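Local coordinates for protein interferon gamma (Paralichthys olivaceus, PDB 6F1E) that acts as a homodimeric cytokine that binds interferon gamma receptor 1 and, with lower affinity, interferon gamma receptor 1-like, activating macrophages and neutrophils, at residues 127-130 against 131-134; 138-141 against 142-146. All coordinates share one frame; numbering follows the deposited sequence.

Contact 1 of 2, residues 127-130 against 131-134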
# COMPACT_ATOMS: atom_id res chain seq x y z
N ASN A 127 10.06 14.06 6.22
CA ASN A 127 10.79 15.31 6.24
C ASN A 127 11.00 15.80 7.65
O ASN A 127 11.52 16.91 7.85
CB ASN A 127 10.03 16.38 5.41
CG ASN A 127 8.66 16.77 6.01
OD1 ASN A 127 8.06 16.00 6.79
ND2 ASN A 127 8.16 17.96 5.64
N ASN A 128 10.62 14.99 8.65
CA ASN A 128 10.80 15.36 10.07
C ASN A 128 12.09 14.73 10.59
O ASN A 128 12.34 13.57 10.28
CB ASN A 128 9.62 14.88 10.91
CG ASN A 128 9.64 15.44 12.31
OD1 ASN A 128 10.53 15.12 13.10
ND2 ASN A 128 8.65 16.28 12.62
N PHE A 129 12.88 15.48 11.38
CA PHE A 129 14.24 15.06 11.83
C PHE A 129 14.18 13.91 12.84
O PHE A 129 14.99 12.97 12.78
CB PHE A 129 14.96 16.26 12.45
CG PHE A 129 16.38 15.99 12.90
CD1 PHE A 129 17.44 16.05 11.98
CD2 PHE A 129 16.67 15.72 14.23
CE1 PHE A 129 18.76 15.82 12.39
CE2 PHE A 129 17.97 15.47 14.64
CZ PHE A 129 19.02 15.53 13.72
N ILE A 130 13.23 14.02 13.78
CA ILE A 130 13.00 13.01 14.80
C ILE A 130 12.70 11.69 14.12
O ILE A 130 13.24 10.65 14.49
CB ILE A 130 11.78 13.33 15.70
CG1 ILE A 130 11.87 14.68 16.47
CG2 ILE A 130 11.53 12.20 16.68
CD1 ILE A 130 13.18 14.94 17.14
N ILE A 131 11.81 11.73 13.13
CA ILE A 131 11.44 10.50 12.42
C ILE A 131 12.67 9.89 11.74
O ILE A 131 12.92 8.72 11.86
CB ILE A 131 10.33 10.74 11.37
CG1 ILE A 131 9.05 11.30 12.03
CG2 ILE A 131 9.98 9.47 10.61
CD1 ILE A 131 8.49 10.48 13.18
N GLN A 132 13.46 10.72 11.09
CA GLN A 132 14.64 10.25 10.41
C GLN A 132 15.59 9.51 11.35
O GLN A 132 16.13 8.47 10.96
CB GLN A 132 15.37 11.40 9.72
CG GLN A 132 14.62 11.99 8.52
CD GLN A 132 14.94 13.46 8.28
OE1 GLN A 132 15.89 14.00 8.82
NE2 GLN A 132 14.13 14.11 7.45
N SER A 133 15.78 10.02 12.57
CA SER A 133 16.72 9.38 13.51
C SER A 133 16.17 8.06 14.03
O SER A 133 16.89 7.07 14.08
CB SER A 133 17.05 10.28 14.70
OG SER A 133 17.19 11.61 14.25
N LYS A 134 14.89 8.05 14.39
CA LYS A 134 14.24 6.81 14.79
C LYS A 134 14.34 5.74 13.67
O LYS A 134 14.73 4.61 13.90
CB LYS A 134 12.79 7.08 15.10
CG LYS A 134 12.53 7.82 16.40
CD LYS A 134 11.03 8.09 16.49
CE LYS A 134 10.66 8.73 17.81
NZ LYS A 134 9.18 8.70 18.00

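Contact 2 of 2, residues 138-141 against 142-146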
# COMPACT_ATOMS: atom_id res chain seq x y z
N GLU A 138 16.98 1.95 13.24
CA GLU A 138 16.61 0.58 12.81
C GLU A 138 17.22 0.08 11.47
O GLU A 138 16.98 -1.09 11.09
CB GLU A 138 15.07 0.45 12.74
CG GLU A 138 14.39 0.99 13.98
CD GLU A 138 13.16 0.22 14.38
OE1 GLU A 138 13.25 -1.00 14.58
OE2 GLU A 138 12.09 0.85 14.52
N LEU A 139 18.00 0.92 10.79
CA LEU A 139 18.42 0.59 9.42
C LEU A 139 19.19 -0.74 9.30
O LEU A 139 18.91 -1.59 8.42
CB LEU A 139 19.20 1.74 8.79
CG LEU A 139 19.75 1.50 7.37
CD1 LEU A 139 18.79 0.77 6.43
CD2 LEU A 139 20.13 2.84 6.73
N GLN A 140 20.14 -0.94 10.20
CA GLN A 140 20.98 -2.15 10.20
C GLN A 140 20.12 -3.40 10.39
O GLN A 140 20.11 -4.32 9.56
CB GLN A 140 22.05 -2.04 11.28
CG GLN A 140 23.14 -3.09 11.22
CD GLN A 140 24.20 -2.81 12.26
OE1 GLN A 140 24.58 -1.65 12.50
NE2 GLN A 140 24.66 -3.87 12.92
N TRP A 141 19.35 -3.39 11.46
CA TRP A 141 18.48 -4.49 11.77
C TRP A 141 17.65 -4.73 10.51
O TRP A 141 17.57 -5.89 10.03
CB TRP A 141 17.58 -4.18 12.99
CG TRP A 141 16.93 -5.43 13.52
CD1 TRP A 141 17.38 -6.22 14.53
CD2 TRP A 141 15.75 -6.07 13.01
NE1 TRP A 141 16.56 -7.30 14.69
CE2 TRP A 141 15.55 -7.23 13.78
CE3 TRP A 141 14.85 -5.77 11.98
CZ2 TRP A 141 14.48 -8.09 13.55
CZ3 TRP A 141 13.77 -6.62 11.76
CH2 TRP A 141 13.61 -7.77 12.54
N MET A 142 17.05 -3.65 9.98
CA MET A 142 16.06 -3.78 8.88
C MET A 142 16.70 -4.21 7.59
O MET A 142 16.15 -5.05 6.93
CB MET A 142 15.26 -2.50 8.63
CG MET A 142 14.27 -2.16 9.70
SD MET A 142 12.89 -3.32 9.81
CE MET A 142 11.95 -2.35 11.00
N TYR A 143 17.86 -3.64 7.24
CA TYR A 143 18.64 -4.14 6.11
C TYR A 143 19.00 -5.64 6.25
O TYR A 143 18.77 -6.41 5.34
CB TYR A 143 19.89 -3.32 5.95
CG TYR A 143 20.70 -3.58 4.68
CD1 TYR A 143 20.43 -2.87 3.51
CD2 TYR A 143 21.77 -4.51 4.67
CE1 TYR A 143 21.18 -3.07 2.36
CE2 TYR A 143 22.52 -4.72 3.51
CZ TYR A 143 22.22 -4.00 2.36
OH TYR A 143 22.94 -4.17 1.21
N GLU A 144 19.51 -6.04 7.42
CA GLU A 144 19.94 -7.42 7.64
C GLU A 144 18.76 -8.34 7.46
O GLU A 144 18.86 -9.36 6.76
CB GLU A 144 20.58 -7.62 9.02
CG GLU A 144 22.03 -7.13 9.16
CD GLU A 144 22.58 -7.23 10.60
OE1 GLU A 144 21.99 -7.97 11.44
OE2 GLU A 144 23.61 -6.55 10.89
N GLU A 145 17.63 -7.97 8.08
CA GLU A 145 16.42 -8.79 8.00
C GLU A 145 15.91 -8.92 6.56
O GLU A 145 15.52 -10.01 6.10
CB GLU A 145 15.34 -8.20 8.89
CG GLU A 145 14.04 -8.98 8.92
CD GLU A 145 14.22 -10.43 9.34
OE1 GLU A 145 15.00 -10.67 10.32
OE2 GLU A 145 13.61 -11.33 8.71
N ALA A 146 15.92 -7.80 5.86
CA ALA A 146 15.52 -7.77 4.48
C ALA A 146 16.39 -8.80 3.71
O ALA A 146 15.85 -9.70 3.06
CB ALA A 146 15.68 -6.34 3.92

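Contact 1 of 2, residues 127-130 against 131-134
Ser133 holds its OG beside its own backbone N, opposite the carbonyl carbon (chi1 -40°), which drops the hydroxyl back along the helix onto the carbonyl of Phe129, while Phe129 swings its ring out anti to its own N and so brings one face beneath the same hydroxyl. OG gives a hydrogen bond of 3.0 Å to Phe129 O, arriving 32° out of the carbonyl plane. Ser133 N donates to that oxygen from the opposite face at 3.1 Å, so two bonds grip a single acceptor. Above the Phe129 ring, OG lies 3.9 Å from the plane and is displaced toward the rim. Gln132 reaches back past the start of the helix with its chain extended beyond CG; its CG packs 3.3 Å from Asn128 O, which takes the backbone N-H of the same glutamine, and OE1 rests against Phe129 CA. The amide and the Phe129 ring stand 71° apart. NE2 of Gln132 is satisfied by Met126 O and by Gln65 OE1 of the second subunit.

One residue further on, the N-H of Lys134 points almost straight at Ile130 O in a hydrogen bond, and the lysine chain runs out over Ile130, with its CE 3.8 Å from Ile130 CG2, before NZ reaches Lys29 O of the second subunit. Ile131 CG1 meets Asn128 CB at 3.8 Å, the two side chains crossing nearly at right angles. The carboxamide of Asn128 caps the helix: OD1 accepts from Ile130 N at 3.0 Å, in the carbonyl plane, although the N-H is bent. This is the classic asparagine N-cap, here opening helix 129-137 where it meets the partner subunit of the interferon gamma dimer.

Contact 2 of 2, residues 138-141 against 142-146
Met142 and Trp141 meet through sulfur and indole. Followed outward, Met142 CB lies 3.3 Å from Glu138 O, the carbonyl that also accepts the hydrogen bond of Met142 N. CG stays over this oxygen and touches Glu138 CB at 4.1 Å. A bend at chi2 (-67°) then carries SD to the indole, 3.8 Å from Trp141 CE3 and 5.0 Å from the centroid of the six-membered ring. Lying 79° off the ring normal, the sulfur makes an edge-on Met-aromatic contact. CE ends near Glu138 OE1, as the methionine and glutamate chains run side by side.

One turn further along, the same indole meets Glu145, which comes at it obliquely, its CB 3.6 Å from Trp141 CZ3; the carboxylate plane is tilted 28° from the ring, and OE2 lies near the like charge of Glu35 OE2 of the second subunit. Gln140 and Glu144 also run alongside each other, Glu144 OE2 lying 3.5 Å from Gln140 CG. Successive backbone bonds wind these residues into the first turns of helix 139-149. Two helices of the second subunit border it: helix 41-64 packs on Glu138 through Tyr55, and helix 5-17 on Tyr143 through Met7.

In the fold
Contact 1 precedes contact 2 along the chain, the first on helix 129-137 and the second on helix 139-149, two consecutive helices. Their centres are about 17 Å apart, and their segments do not touch each other. Both lie far from the centre of the chain, at about 28 and 27 Å, and on the same side of it, in a C-terminal arm that reaches away from the other helices. Both touch the second subunit instead. This agrees with the interferon gamma fold, an intertwined homodimer in which C-terminal helices of each chain pack against helices of its partner, so the two local contacts lie in successive parts of the dimer interface.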